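Local coordinates for beta-glucuronidase (PDB 6U7J), which hydrolyses beta-D-glucuronides to release glucuronic acid and, as a gut bacterial enzyme, probably helps to reactivate estrogens from their glucuronide conjugates, at residues Leu94-Gly99 with Asn137-Ala142; Lys112-His117 with Phe124-Thr129; Arg81-Pro86 with Val188-Thr193; Met55-Ser60 with Val77-Lys82. All coordinates share one frame; numbering follows the deposited sequence.

Contact 1: residues Leu94-Gly99 with Asn137-Ala142; sequences LVLRFG and NRLTVA
L96 and L139 both send CG away from their own backbone N (chi1 -167° and 175°), which extends the two side chains at one another until they meet tip to tip, L96 CD2 lying 3.9 Å from L139 CD1. F98 leaves its strand differently: its CG stands beside the backbone N, and the ring extends toward V141, which comes from the opposite direction. The far end of the ring does the touching, with F98 CZ 3.7 Å from V141 CG2, the methyl that lies beside the backbone N of V141. L139 serves both partners: CD1 makes the closest approach to L96, while CD2 lies about equally near to L96 CD2 and F98 CZ, 4.2 Å from each. The two strands run in roughly the same direction, 32° apart, with their axes 11.8 Å from each other at closest approach. This is the spacing of facing layers in a beta sandwich, here the jelly roll of the family 2 sugar-binding domain, and it illustrates how two facing strands can meet through apolar side chains alone. I107 adds to the same core, touching F98, L139 and V141, while the ring of F98 also meets that of F124. On the face of strand 137-142 turned away from L96 and F98, R138 and T140 both engage the carboxylate of E80. The side chain of F98 lies about 9 Å from a bound calcium ion.

Contact 2: residues Lys112-His117 with Phe124-Thr129; sequences KEITRH and FEADVT
The imidazole of H117 and the ring of F124 form an offset stack, their planes only 8° apart and their centroids 4.4 Å from each other. F124 CD1 sits over one face of the imidazole near its rim, 3.4 Å from H117 CG. The slip brings H117 CB above the middle of the phenyl face, 3.6 Å from the centroid of F124, as a CH-pi contact. At the edge of the F124 ring, close to its plane, T115 CG2 approaches CE2 at 4.2 Å, and the ring of F98 comes up on the face turned away from H117.

Further along, I114 CD1 touches both V128 CG1 (3.8 Å) and A126 CB (4.0 Å). I114 and T115 form a classic beta bulge opposite I107, and both side chains are turned toward strand 124-127. That strand pairs with 93-98, whereas 112-118 pairs with 104-109, so the contact spans two layers of the sandwich. On the outer surface, R116 NE binds E113 OE2 at 2.6 Å, in the plane of the guanidinium. At the far end, D127 OD1 accepts from both N and OG1 of T129, closing an Asx turn.

H117 NE2 is hydrogen-bonded to E398 OE2 on helix 386-403, a bond that probably helps to set the rotation of the imidazole; the nearby carboxylate would probably favour protonation of the stacked ring.

Contact 3: residues Arg81-Pro86 with Val188-Thr193; sequences RKFAVP and VRLYCT
L190 reaches out toward F83 from the facing strand, and CB and the two methyls each find different neighbours. CB lies beside L96, 4.2 Å from L96 CD1. The next bond places CG opposite the backbone N (chi1 -179°), which continues the chain outward to the fork. One branch, CD1, turns back over its own sheet and rests 3.5 Å from V95 O. The other, CD2, spans the gap between layers: it is 3.8 Å from F83 CE2 and equally far from F83 CD2, and it approaches V85 CG2 more loosely at 4.4 Å. The two side chains meet at about a right angle, with the phenyl ring carried in the crowded position between its backbone N and carbonyl carbon.

At the start of segment 81-86, R81 curls back on its own strand, NE and NH2 both donating to K82 O. NH2 comes in at 3.1 Å, nearly along the C=O axis, while NE reaches the same oxygen from above the carbonyl plane. A84, P86 and C192 border a second subunit, packing on its N16, Q20 and L88 respectively.

With axes 9.6 Å apart, strands 81-85 and 188-193 run 11° from parallel, as expected of two strands that both pair antiparallel with strand 20-32. Such like-directed strands facing each other across an apolar filling are characteristic of the jelly-roll beta sandwich of this sugar-binding domain.

Contact 4: residues Met55-Ser60 with Val77-Lys82; sequences MPVPSS and VWYERK
Y79 packs closely against M55 and V57 through its ring, whereas direct protein contact thins out toward S59, where a water makes the link. In the close part, CE1 of Y79 is held between M55 CG (3.7 Å) and V57 CG2 (3.8 Å), which come obliquely from opposite sides of the ring plane. M55 owes its position to CG lying opposite the backbone N (chi1 -171°), and beyond CG the chain bends away. Toward S59, Y79 OH stops 4.2 Å from S59 O, and a water bridges the two. It accepts from Y79 OH at 2.8 Å and donates to S59 O at 2.6 Å and to P56 O at 2.7 Å. One water thus satisfies a buried hydroxyl, an instance of a single solvent molecule linking a hydroxyl to two carbonyls that flank a cis-proline peptide, the one preceding P58. S59 OG donates to S60 O, the carbonyl of the next residue.

F30 of strand 20-32 meets the Y79 ring edge-to-face, and I184 and V143 touch it from strands 183-184 and 135-144. P56, turned the other way, packs on A320 of a second subunit, in its helix 319-332.

Contacts 1, 3 and 4 are buried, whereas contact 2 is only partly so, and the chemistry follows: aliphatic and phenyl groups fill the interior, while the margin holds an imidazole stack, a salt bridge and an Asx turn. Contact 4 is the exception among the buried three, since it includes backbone carbonyls bridged to a tyrosine by a water. Strand 76-85 serves contacts 3 and 4, which share R81 and K82; it pairs with the 135-144 strand of contact 1. In the facing layer, strand 93-98 lies between 124-127 of contact 2 and 188-193 of contact 3. Contacts 1 and 2 have centres about 7 Å apart, while contacts 2 and 4 do not touch.

Contact 1: residues Leu94-Gly99 with Asn137-Ala142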
loop_
_atom_site.group_PDB
_atom_site.type_symbol
_atom_site.label_atom_id
_atom_site.label_comp_id
_atom_site.label_asym_id
_atom_site.label_seq_id
_atom_site.Cartn_x
_atom_site.Cartn_y
_atom_site.Cartn_z
ATOM N N LEU B 94 -50.280 0.139 18.047
ATOM C CA LEU B 94 -49.047 0.838 17.694
ATOM C C LEU B 94 -47.880 0.188 18.420
ATOM O O LEU B 94 -47.910 0.063 19.649
ATOM C CB LEU B 94 -49.118 2.325 18.058
ATOM C CG LEU B 94 -50.303 3.140 17.533
ATOM C CD1 LEU B 94 -50.084 4.615 17.847
ATOM C CD2 LEU B 94 -50.554 2.948 16.053
ATOM N N VAL B 95 -46.853 -0.209 17.665
ATOM C CA VAL B 95 -45.710 -0.941 18.204
ATOM C C VAL B 95 -44.412 -0.274 17.748
ATOM O O VAL B 95 -44.222 -0.013 16.553
ATOM C CB VAL B 95 -45.731 -2.424 17.778
ATOM C CG1 VAL B 95 -44.553 -3.177 18.402
ATOM C CG2 VAL B 95 -47.061 -3.078 18.171
ATOM N N LEU B 96 -43.510 -0.031 18.696
ATOM C CA LEU B 96 -42.188 0.520 18.417
ATOM C C LEU B 96 -41.172 -0.613 18.435
ATOM O O LEU B 96 -40.933 -1.220 19.484
ATOM C CB LEU B 96 -41.824 1.568 19.456
ATOM C CG LEU B 96 -40.631 2.439 19.125
ATOM C CD1 LEU B 96 -40.952 3.258 17.863
ATOM C CD2 LEU B 96 -40.327 3.346 20.326
ATOM N N ARG B 97 -40.555 -0.887 17.291
ATOM C CA ARG B 97 -39.591 -1.975 17.193
ATOM C C ARG B 97 -38.177 -1.450 16.984
ATOM O O ARG B 97 -37.940 -0.620 16.100
ATOM C CB ARG B 97 -39.927 -2.932 16.054
ATOM C CG ARG B 97 -38.803 -3.924 15.900
ATOM C CD ARG B 97 -39.108 -4.998 14.963
ATOM N NE ARG B 97 -40.119 -5.900 15.495
ATOM C CZ ARG B 97 -40.082 -7.211 15.309
ATOM N NH1 ARG B 97 -39.060 -7.742 14.629
ATOM N NH2 ARG B 97 -41.049 -7.972 15.804
ATOM N N PHE B 98 -37.243 -1.968 17.774
ATOM C CA PHE B 98 -35.815 -1.800 17.535
ATOM C C PHE B 98 -35.251 -3.126 17.047
ATOM O O PHE B 98 -35.426 -4.158 17.711
ATOM C CB PHE B 98 -35.106 -1.341 18.800
ATOM C CG PHE B 98 -35.492 0.050 19.233
ATOM C CD1 PHE B 98 -36.626 0.261 20.011
ATOM C CD2 PHE B 98 -34.726 1.145 18.851
ATOM C CE1 PHE B 98 -36.987 1.537 20.398
ATOM C CE2 PHE B 98 -35.075 2.428 19.246
ATOM C CZ PHE B 98 -36.213 2.624 20.008
ATOM N N GLY B 99 -34.584 -3.097 15.887
ATOM C CA GLY B 99 -33.921 -4.301 15.406
ATOM C C GLY B 99 -32.824 -4.745 16.348
ATOM O O GLY B 99 -32.613 -5.946 16.563
ATOM N N ASN B 137 -44.275 13.140 18.362
ATOM C CA ASN B 137 -43.782 12.507 19.581
ATOM C C ASN B 137 -42.260 12.662 19.649
ATOM O O ASN B 137 -41.594 12.881 18.633
ATOM C CB ASN B 137 -44.159 11.013 19.635
ATOM C CG ASN B 137 -45.665 10.788 19.786
ATOM O OD1 ASN B 137 -46.147 10.482 20.877
ATOM N ND2 ASN B 137 -46.410 10.955 18.696
ATOM N N ARG B 138 -41.708 12.542 20.854
ATOM C CA ARG B 138 -40.267 12.613 21.061
ATOM C C ARG B 138 -39.773 11.257 21.526
ATOM O O ARG B 138 -40.315 10.688 22.481
ATOM C CB ARG B 138 -39.887 13.691 22.083
ATOM C CG ARG B 138 -38.382 13.804 22.327
ATOM C CD ARG B 138 -37.984 15.136 23.002
ATOM N NE ARG B 138 -38.625 15.297 24.299
ATOM C CZ ARG B 138 -38.157 14.777 25.429
ATOM N NH1 ARG B 138 -37.030 14.079 25.421
ATOM N NH2 ARG B 138 -38.818 14.948 26.563
ATOM N N LEU B 139 -38.747 10.745 20.850
ATOM C CA LEU B 139 -38.188 9.430 21.132
ATOM C C LEU B 139 -36.742 9.615 21.570
ATOM O O LEU B 139 -35.928 10.165 20.817
ATOM C CB LEU B 139 -38.286 8.520 19.898
ATOM C CG LEU B 139 -37.631 7.141 20.029
ATOM C CD1 LEU B 139 -38.148 6.391 21.259
ATOM C CD2 LEU B 139 -37.838 6.305 18.764
ATOM N N THR B 140 -36.436 9.186 22.794
ATOM C CA THR B 140 -35.106 9.304 23.367
ATOM C C THR B 140 -34.620 7.908 23.714
ATOM O O THR B 140 -35.343 7.150 24.368
ATOM C CB THR B 140 -35.109 10.198 24.625
ATOM O OG1 THR B 140 -35.888 11.382 24.373
ATOM C CG2 THR B 140 -33.665 10.588 25.020
ATOM N N VAL B 141 -33.407 7.569 23.269
ATOM C CA VAL B 141 -32.842 6.233 23.454
ATOM C C VAL B 141 -31.477 6.369 24.110
ATOM O O VAL B 141 -30.546 6.908 23.500
ATOM C CB VAL B 141 -32.715 5.469 22.131
ATOM C CG1 VAL B 141 -32.048 4.123 22.379
ATOM C CG2 VAL B 141 -34.081 5.293 21.467
ATOM N N ALA B 142 -31.345 5.874 25.338
ATOM C CA ALA B 142 -30.041 5.755 25.975
ATOM C C ALA B 142 -29.415 4.431 25.554
ATOM O O ALA B 142 -30.079 3.390 25.601
ATOM C CB ALA B 142 -30.142 5.822 27.499
#

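Contact 2: residues Lys112-His117 with Phe124-Thr129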
loop_
_atom_site.group_PDB
_atom_site.type_symbol
_atom_site.label_atom_id
_atom_site.label_comp_id
_atom_site.label_asym_id
_atom_site.label_seq_id
_atom_site.Cartn_x
_atom_site.Cartn_y
_atom_site.Cartn_z
ATOM N N LYS B 112 -40.926 9.804 29.105
ATOM C CA LYS B 112 -41.271 8.741 30.039
ATOM C C LYS B 112 -40.649 7.428 29.596
ATOM O O LYS B 112 -40.835 7.007 28.454
ATOM C CB LYS B 112 -42.790 8.567 30.158
ATOM C CG LYS B 112 -43.574 9.873 30.314
ATOM C CD LYS B 112 -45.075 9.584 30.185
ATOM C CE LYS B 112 -45.598 9.838 28.753
ATOM N NZ LYS B 112 -45.331 8.720 27.759
ATOM N N GLU B 113 -39.951 6.766 30.517
ATOM C CA GLU B 113 -39.344 5.471 30.235
ATOM C C GLU B 113 -40.403 4.424 29.921
ATOM O O GLU B 113 -41.263 4.145 30.757
ATOM C CB GLU B 113 -38.517 5.021 31.431
ATOM C CG GLU B 113 -37.967 3.627 31.239
ATOM C CD GLU B 113 -37.082 3.187 32.379
ATOM O OE1 GLU B 113 -36.460 4.050 33.036
ATOM O OE2 GLU B 113 -37.012 1.967 32.621
ATOM N N ILE B 114 -40.343 3.827 28.726
ATOM C CA ILE B 114 -41.349 2.849 28.322
ATOM C C ILE B 114 -40.808 1.427 28.215
ATOM O O ILE B 114 -41.605 0.480 28.309
ATOM C CB ILE B 114 -42.055 3.237 27.004
ATOM C CG1 ILE B 114 -41.050 3.441 25.870
ATOM C CG2 ILE B 114 -42.962 4.465 27.202
ATOM C CD1 ILE B 114 -41.695 3.408 24.474
ATOM N N THR B 115 -39.506 1.233 28.017
ATOM C CA THR B 115 -38.971 -0.122 28.047
ATOM C C THR B 115 -37.460 -0.078 28.235
ATOM O O THR B 115 -36.824 0.977 28.162
ATOM C CB THR B 115 -39.354 -0.923 26.784
ATOM O OG1 THR B 115 -39.249 -2.325 27.060
ATOM C CG2 THR B 115 -38.460 -0.599 25.608
ATOM N N ARG B 116 -36.908 -1.256 28.516
ATOM C CA ARG B 116 -35.484 -1.481 28.692
ATOM C C ARG B 116 -35.111 -2.752 27.952
ATOM O O ARG B 116 -35.941 -3.642 27.757
ATOM C CB ARG B 116 -35.100 -1.660 30.150
ATOM C CG ARG B 116 -35.069 -0.415 30.947
ATOM C CD ARG B 116 -35.012 -0.783 32.404
ATOM N NE ARG B 116 -34.978 0.393 33.252
ATOM C CZ ARG B 116 -33.996 0.658 34.099
ATOM N NH1 ARG B 116 -32.968 -0.176 34.209
ATOM N NH2 ARG B 116 -34.048 1.761 34.834
ATOM N N HIS B 117 -33.846 -2.846 27.557
ATOM C CA HIS B 117 -33.382 -4.082 26.956
ATOM C C HIS B 117 -31.908 -4.279 27.284
ATOM O O HIS B 117 -31.150 -3.315 27.423
ATOM C CB HIS B 117 -33.630 -4.086 25.445
ATOM C CG HIS B 117 -33.378 -5.410 24.797
ATOM N ND1 HIS B 117 -32.177 -5.719 24.180
ATOM C CD2 HIS B 117 -34.164 -6.512 24.678
ATOM C CE1 HIS B 117 -32.238 -6.953 23.707
ATOM N NE2 HIS B 117 -33.431 -7.457 23.994
ATOM N N PHE B 124 -36.216 -5.952 19.993
ATOM C CA PHE B 124 -37.197 -5.802 21.058
ATOM C C PHE B 124 -38.218 -4.763 20.620
ATOM O O PHE B 124 -38.003 -4.021 19.656
ATOM C CB PHE B 124 -36.543 -5.426 22.395
ATOM C CG PHE B 124 -35.734 -4.147 22.353
ATOM C CD1 PHE B 124 -34.433 -4.143 21.852
ATOM C CD2 PHE B 124 -36.260 -2.963 22.845
ATOM C CE1 PHE B 124 -33.677 -2.973 21.829
ATOM C CE2 PHE B 124 -35.511 -1.778 22.829
ATOM C CZ PHE B 124 -34.218 -1.783 22.316
ATOM N N GLU B 125 -39.356 -4.731 21.312
ATOM C CA GLU B 125 -40.395 -3.802 20.909
ATOM C C GLU B 125 -41.213 -3.367 22.122
ATOM O O GLU B 125 -41.123 -3.944 23.209
ATOM C CB GLU B 125 -41.283 -4.405 19.798
ATOM C CG GLU B 125 -41.965 -5.698 20.154
ATOM C CD GLU B 125 -42.835 -6.250 19.021
ATOM O OE1 GLU B 125 -42.544 -6.014 17.824
ATOM O OE2 GLU B 125 -43.830 -6.920 19.339
ATOM N N ALA B 126 -41.998 -2.316 21.921
ATOM C CA ALA B 126 -42.859 -1.757 22.956
ATOM C C ALA B 126 -44.191 -1.404 22.320
ATOM O O ALA B 126 -44.217 -0.751 21.273
ATOM C CB ALA B 126 -42.241 -0.507 23.596
ATOM N N ASP B 127 -45.285 -1.858 22.931
ATOM C CA ASP B 127 -46.619 -1.447 22.513
ATOM C C ASP B 127 -46.846 -0.030 23.022
ATOM O O ASP B 127 -46.854 0.192 24.232
ATOM C CB ASP B 127 -47.663 -2.421 23.076
ATOM C CG ASP B 127 -49.071 -2.165 22.541
ATOM O OD1 ASP B 127 -49.576 -1.032 22.656
ATOM O OD2 ASP B 127 -49.694 -3.106 22.013
ATOM N N VAL B 128 -46.994 0.932 22.118
ATOM C CA VAL B 128 -47.209 2.319 22.516
ATOM C C VAL B 128 -48.623 2.790 22.178
ATOM O O VAL B 128 -48.865 3.994 22.082
ATOM C CB VAL B 128 -46.168 3.255 21.883
ATOM C CG1 VAL B 128 -44.776 2.883 22.339
ATOM C CG2 VAL B 128 -46.296 3.220 20.366
ATOM N N THR B 129 -49.556 1.856 21.983
ATOM C CA THR B 129 -50.911 2.207 21.557
ATOM C C THR B 129 -51.547 3.258 22.456
ATOM O O THR B 129 -52.176 4.201 21.968
ATOM C CB THR B 129 -51.793 0.958 21.532
ATOM O OG1 THR B 129 -51.097 -0.108 20.871
ATOM C CG2 THR B 129 -53.103 1.252 20.818
#

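Contact 3: residues Arg81-Pro86 with Val188-Thr193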
loop_
_atom_site.group_PDB
_atom_site.type_symbol
_atom_site.label_atom_id
_atom_site.label_comp_id
_atom_site.label_asym_id
_atom_site.label_seq_id
_atom_site.Cartn_x
_atom_site.Cartn_y
_atom_site.Cartn_z
ATOM N N ARG B 81 -34.900 11.561 18.510
ATOM C CA ARG B 81 -35.545 12.095 17.320
ATOM C C ARG B 81 -37.039 12.233 17.584
ATOM O O ARG B 81 -37.558 11.797 18.614
ATOM C CB ARG B 81 -35.274 11.222 16.086
ATOM C CG ARG B 81 -36.006 9.891 16.071
ATOM C CD ARG B 81 -36.073 9.314 14.671
ATOM N NE ARG B 81 -37.126 9.956 13.886
ATOM C CZ ARG B 81 -37.241 9.876 12.564
ATOM N NH1 ARG B 81 -36.364 9.183 11.839
ATOM N NH2 ARG B 81 -38.232 10.500 11.962
ATOM N N LYS B 82 -37.726 12.858 16.637
ATOM C CA LYS B 82 -39.169 13.003 16.679
ATOM C C LYS B 82 -39.825 12.120 15.620
ATOM O O LYS B 82 -39.232 11.840 14.575
ATOM C CB LYS B 82 -39.550 14.474 16.496
ATOM C CG LYS B 82 -39.359 15.237 17.818
ATOM C CD LYS B 82 -39.259 16.737 17.662
ATOM C CE LYS B 82 -38.784 17.384 18.972
ATOM N NZ LYS B 82 -37.323 17.165 19.247
ATOM N N PHE B 83 -41.037 11.644 15.917
ATOM C CA PHE B 83 -41.820 10.875 14.958
ATOM C C PHE B 83 -43.293 11.241 15.072
ATOM O O PHE B 83 -43.743 11.812 16.068
ATOM C CB PHE B 83 -41.613 9.351 15.114
ATOM C CG PHE B 83 -42.235 8.745 16.346
ATOM C CD1 PHE B 83 -41.519 8.648 17.527
ATOM C CD2 PHE B 83 -43.522 8.207 16.307
ATOM C CE1 PHE B 83 -42.079 8.057 18.645
ATOM C CE2 PHE B 83 -44.082 7.630 17.428
ATOM C CZ PHE B 83 -43.356 7.544 18.594
ATOM N N ALA B 84 -44.042 10.913 14.027
ATOM C CA ALA B 84 -45.445 11.285 13.923
ATOM C C ALA B 84 -46.323 10.046 13.874
ATOM O O ALA B 84 -45.982 9.062 13.205
ATOM C CB ALA B 84 -45.692 12.137 12.679
ATOM N N VAL B 85 -47.436 10.081 14.597
ATOM C CA VAL B 85 -48.517 9.114 14.423
ATOM C C VAL B 85 -49.574 9.760 13.535
ATOM O O VAL B 85 -50.120 10.812 13.911
ATOM C CB VAL B 85 -49.122 8.662 15.767
ATOM C CG1 VAL B 85 -50.159 7.550 15.530
ATOM C CG2 VAL B 85 -48.047 8.158 16.712
ATOM N N PRO B 86 -49.875 9.194 12.372
ATOM C CA PRO B 86 -50.912 9.773 11.520
ATOM C C PRO B 86 -52.295 9.652 12.163
ATOM O O PRO B 86 -52.547 8.751 12.970
ATOM C CB PRO B 86 -50.833 8.936 10.231
ATOM C CG PRO B 86 -49.610 8.048 10.381
ATOM C CD PRO B 86 -49.363 7.919 11.845
ATOM N N VAL B 188 -34.963 1.136 13.090
ATOM C CA VAL B 188 -36.014 1.443 14.055
ATOM C C VAL B 188 -37.321 1.593 13.289
ATOM O O VAL B 188 -37.371 2.276 12.261
ATOM C CB VAL B 188 -35.697 2.723 14.852
ATOM C CG1 VAL B 188 -36.812 2.998 15.916
ATOM C CG2 VAL B 188 -34.349 2.624 15.509
ATOM N N ARG B 189 -38.381 0.955 13.777
ATOM C CA ARG B 189 -39.644 0.910 13.060
ATOM C C ARG B 189 -40.792 1.179 14.023
ATOM O O ARG B 189 -40.820 0.640 15.132
ATOM C CB ARG B 189 -39.852 -0.451 12.372
ATOM C CG ARG B 189 -38.663 -0.940 11.565
ATOM C CD ARG B 189 -39.072 -1.947 10.490
ATOM N NE ARG B 189 -37.916 -2.558 9.832
ATOM C CZ ARG B 189 -37.826 -2.832 8.530
ATOM N NH1 ARG B 189 -38.832 -2.557 7.702
ATOM N NH2 ARG B 189 -36.715 -3.385 8.056
ATOM N N LEU B 190 -41.722 2.036 13.603
ATOM C CA LEU B 190 -43.046 2.131 14.206
ATOM C C LEU B 190 -44.029 1.465 13.250
ATOM O O LEU B 190 -44.096 1.838 12.076
ATOM C CB LEU B 190 -43.445 3.584 14.461
ATOM C CG LEU B 190 -44.818 3.758 15.121
ATOM C CD1 LEU B 190 -44.744 3.462 16.617
ATOM C CD2 LEU B 190 -45.360 5.153 14.882
ATOM N N TYR B 191 -44.781 0.481 13.739
ATOM C CA TYR B 191 -45.684 -0.246 12.864
ATOM C C TYR B 191 -47.051 -0.433 13.525
ATOM O O TYR B 191 -47.171 -0.413 14.748
ATOM C CB TYR B 191 -45.085 -1.594 12.447
ATOM C CG TYR B 191 -45.003 -2.700 13.486
ATOM C CD1 TYR B 191 -46.075 -3.584 13.686
ATOM C CD2 TYR B 191 -43.828 -2.939 14.181
ATOM C CE1 TYR B 191 -45.991 -4.638 14.590
ATOM C CE2 TYR B 191 -43.726 -3.994 15.090
ATOM C CZ TYR B 191 -44.817 -4.845 15.288
ATOM O OH TYR B 191 -44.738 -5.894 16.185
ATOM N N CYS B 192 -48.086 -0.617 12.698
ATOM C CA CYS B 192 -49.442 -0.765 13.192
ATOM C C CYS B 192 -50.031 -2.120 12.795
ATOM O O CYS B 192 -49.597 -2.752 11.822
ATOM C CB CYS B 192 -50.360 0.413 12.728
ATOM S SG CYS B 192 -50.759 0.531 10.979
ATOM N N THR B 193 -50.964 -2.604 13.616
ATOM C CA THR B 193 -51.787 -3.779 13.356
ATOM C C THR B 193 -53.198 -3.520 13.874
ATOM O O THR B 193 -53.419 -2.599 14.673
ATOM C CB THR B 193 -51.265 -5.067 14.023
ATOM O OG1 THR B 193 -51.540 -5.040 15.430
ATOM C CG2 THR B 193 -49.759 -5.317 13.776
#

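Contact 4: residues Met55-Ser60 with Val77-Lys82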
loop_
_atom_site.group_PDB
_atom_site.type_symbol
_atom_site.label_atom_id
_atom_site.label_comp_id
_atom_site.label_asym_id
_atom_site.label_seq_id
_atom_site.Cartn_x
_atom_site.Cartn_y
_atom_site.Cartn_z
ATOM N N MET B 55 -26.202 12.104 14.137
ATOM C CA MET B 55 -25.727 10.741 14.125
ATOM C C MET B 55 -26.672 9.903 13.270
ATOM O O MET B 55 -27.893 9.954 13.484
ATOM C CB MET B 55 -25.626 10.150 15.535
ATOM C CG MET B 55 -24.925 8.771 15.583
ATOM S SD MET B 55 -23.139 8.809 15.177
ATOM C CE MET B 55 -22.484 10.030 16.292
ATOM N N PRO B 56 -26.155 9.160 12.298
ATOM C CA PRO B 56 -27.027 8.333 11.457
ATOM C C PRO B 56 -27.511 7.102 12.198
ATOM O O PRO B 56 -26.849 6.589 13.106
ATOM C CB PRO B 56 -26.124 7.935 10.278
ATOM C CG PRO B 56 -24.709 8.005 10.845
ATOM C CD PRO B 56 -24.743 9.140 11.858
ATOM N N VAL B 57 -28.683 6.625 11.783
ATOM C CA VAL B 57 -29.277 5.388 12.277
ATOM C C VAL B 57 -29.825 4.647 11.063
ATOM O O VAL B 57 -30.583 5.238 10.282
ATOM C CB VAL B 57 -30.379 5.660 13.315
ATOM C CG1 VAL B 57 -31.133 4.370 13.649
ATOM C CG2 VAL B 57 -29.796 6.260 14.570
ATOM N N PRO B 58 -29.465 3.368 10.845
ATOM C CA PRO B 58 -28.593 2.558 11.698
ATOM C C PRO B 58 -27.096 2.749 11.394
ATOM O O PRO B 58 -26.751 3.052 10.255
ATOM C CB PRO B 58 -29.030 1.129 11.365
ATOM C CG PRO B 58 -29.431 1.215 9.921
ATOM C CD PRO B 58 -29.975 2.598 9.693
ATOM N N SER B 59 -26.247 2.530 12.405
ATOM C CA SER B 59 -24.802 2.766 12.350
ATOM C C SER B 59 -24.249 2.643 13.760
ATOM O O SER B 59 -24.976 2.868 14.730
ATOM C CB SER B 59 -24.463 4.160 11.784
ATOM O OG SER B 59 -23.058 4.372 11.696
ATOM N N SER B 60 -22.989 2.244 13.885
ATOM C CA SER B 60 -22.247 2.494 15.107
ATOM C C SER B 60 -21.896 3.981 15.170
ATOM O O SER B 60 -21.766 4.645 14.137
ATOM C CB SER B 60 -20.969 1.642 15.135
ATOM O OG SER B 60 -21.222 0.265 14.828
ATOM N N VAL B 77 -24.540 6.711 25.924
ATOM C CA VAL B 77 -24.787 7.830 25.029
ATOM C C VAL B 77 -26.293 7.971 24.854
ATOM O O VAL B 77 -27.069 7.088 25.223
ATOM C CB VAL B 77 -24.088 7.657 23.663
ATOM C CG1 VAL B 77 -22.581 7.469 23.864
ATOM C CG2 VAL B 77 -24.682 6.459 22.889
ATOM N N TRP B 78 -26.694 9.089 24.247
ATOM C CA TRP B 78 -28.092 9.488 24.168
ATOM C C TRP B 78 -28.437 9.845 22.731
ATOM O O TRP B 78 -27.790 10.709 22.125
ATOM C CB TRP B 78 -28.359 10.674 25.104
ATOM C CG TRP B 78 -28.212 10.256 26.517
ATOM C CD1 TRP B 78 -27.054 10.162 27.234
ATOM C CD2 TRP B 78 -29.259 9.812 27.381
ATOM N NE1 TRP B 78 -27.317 9.691 28.502
ATOM C CE2 TRP B 78 -28.665 9.470 28.618
ATOM C CE3 TRP B 78 -30.643 9.658 27.227
ATOM C CZ2 TRP B 78 -29.414 9.000 29.704
ATOM C CZ3 TRP B 78 -31.384 9.199 28.308
ATOM C CH2 TRP B 78 -30.767 8.880 29.533
ATOM N N TYR B 79 -29.439 9.171 22.188
ATOM C CA TYR B 79 -30.001 9.474 20.883
ATOM C C TYR B 79 -31.390 10.068 21.061
ATOM O O TYR B 79 -32.117 9.705 21.994
ATOM C CB TYR B 79 -30.157 8.222 20.031
ATOM C CG TYR B 79 -28.907 7.568 19.473
ATOM C CD1 TYR B 79 -28.636 7.621 18.110
ATOM C CD2 TYR B 79 -28.039 6.846 20.287
ATOM C CE1 TYR B 79 -27.523 7.004 17.571
ATOM C CE2 TYR B 79 -26.917 6.210 19.749
ATOM C CZ TYR B 79 -26.668 6.305 18.389
ATOM O OH TYR B 79 -25.571 5.691 17.822
ATOM N N GLU B 80 -31.792 10.919 20.121
ATOM C CA GLU B 80 -33.142 11.459 20.169
ATOM C C GLU B 80 -33.617 11.813 18.773
ATOM O O GLU B 80 -32.835 12.306 17.954
ATOM C CB GLU B 80 -33.205 12.704 21.057
ATOM C CG GLU B 80 -34.574 13.303 21.178
ATOM C CD GLU B 80 -34.635 14.279 22.330
ATOM O OE1 GLU B 80 -34.967 13.838 23.451
ATOM O OE2 GLU B 80 -34.304 15.470 22.122
ATOM N N ARG B 81 -34.900 11.561 18.510
ATOM C CA ARG B 81 -35.545 12.095 17.320
ATOM C C ARG B 81 -37.039 12.233 17.584
ATOM O O ARG B 81 -37.558 11.797 18.614
ATOM C CB ARG B 81 -35.274 11.222 16.086
ATOM C CG ARG B 81 -36.006 9.891 16.071
ATOM C CD ARG B 81 -36.073 9.314 14.671
ATOM N NE ARG B 81 -37.126 9.956 13.886
ATOM C CZ ARG B 81 -37.241 9.876 12.564
ATOM N NH1 ARG B 81 -36.364 9.183 11.839
ATOM N NH2 ARG B 81 -38.232 10.500 11.962
ATOM N N LYS B 82 -37.726 12.858 16.637
ATOM C CA LYS B 82 -39.169 13.003 16.679
ATOM C C LYS B 82 -39.825 12.120 15.620
ATOM O O LYS B 82 -39.232 11.840 14.575
ATOM C CB LYS B 82 -39.550 14.474 16.496
ATOM C CG LYS B 82 -39.359 15.237 17.818
ATOM C CD LYS B 82 -39.259 16.737 17.662
ATOM C CE LYS B 82 -38.784 17.384 18.972
ATOM N NZ LYS B 82 -37.323 17.165 19.247
HETATM O O HOH W 1 -26.278 5.060 15.197
#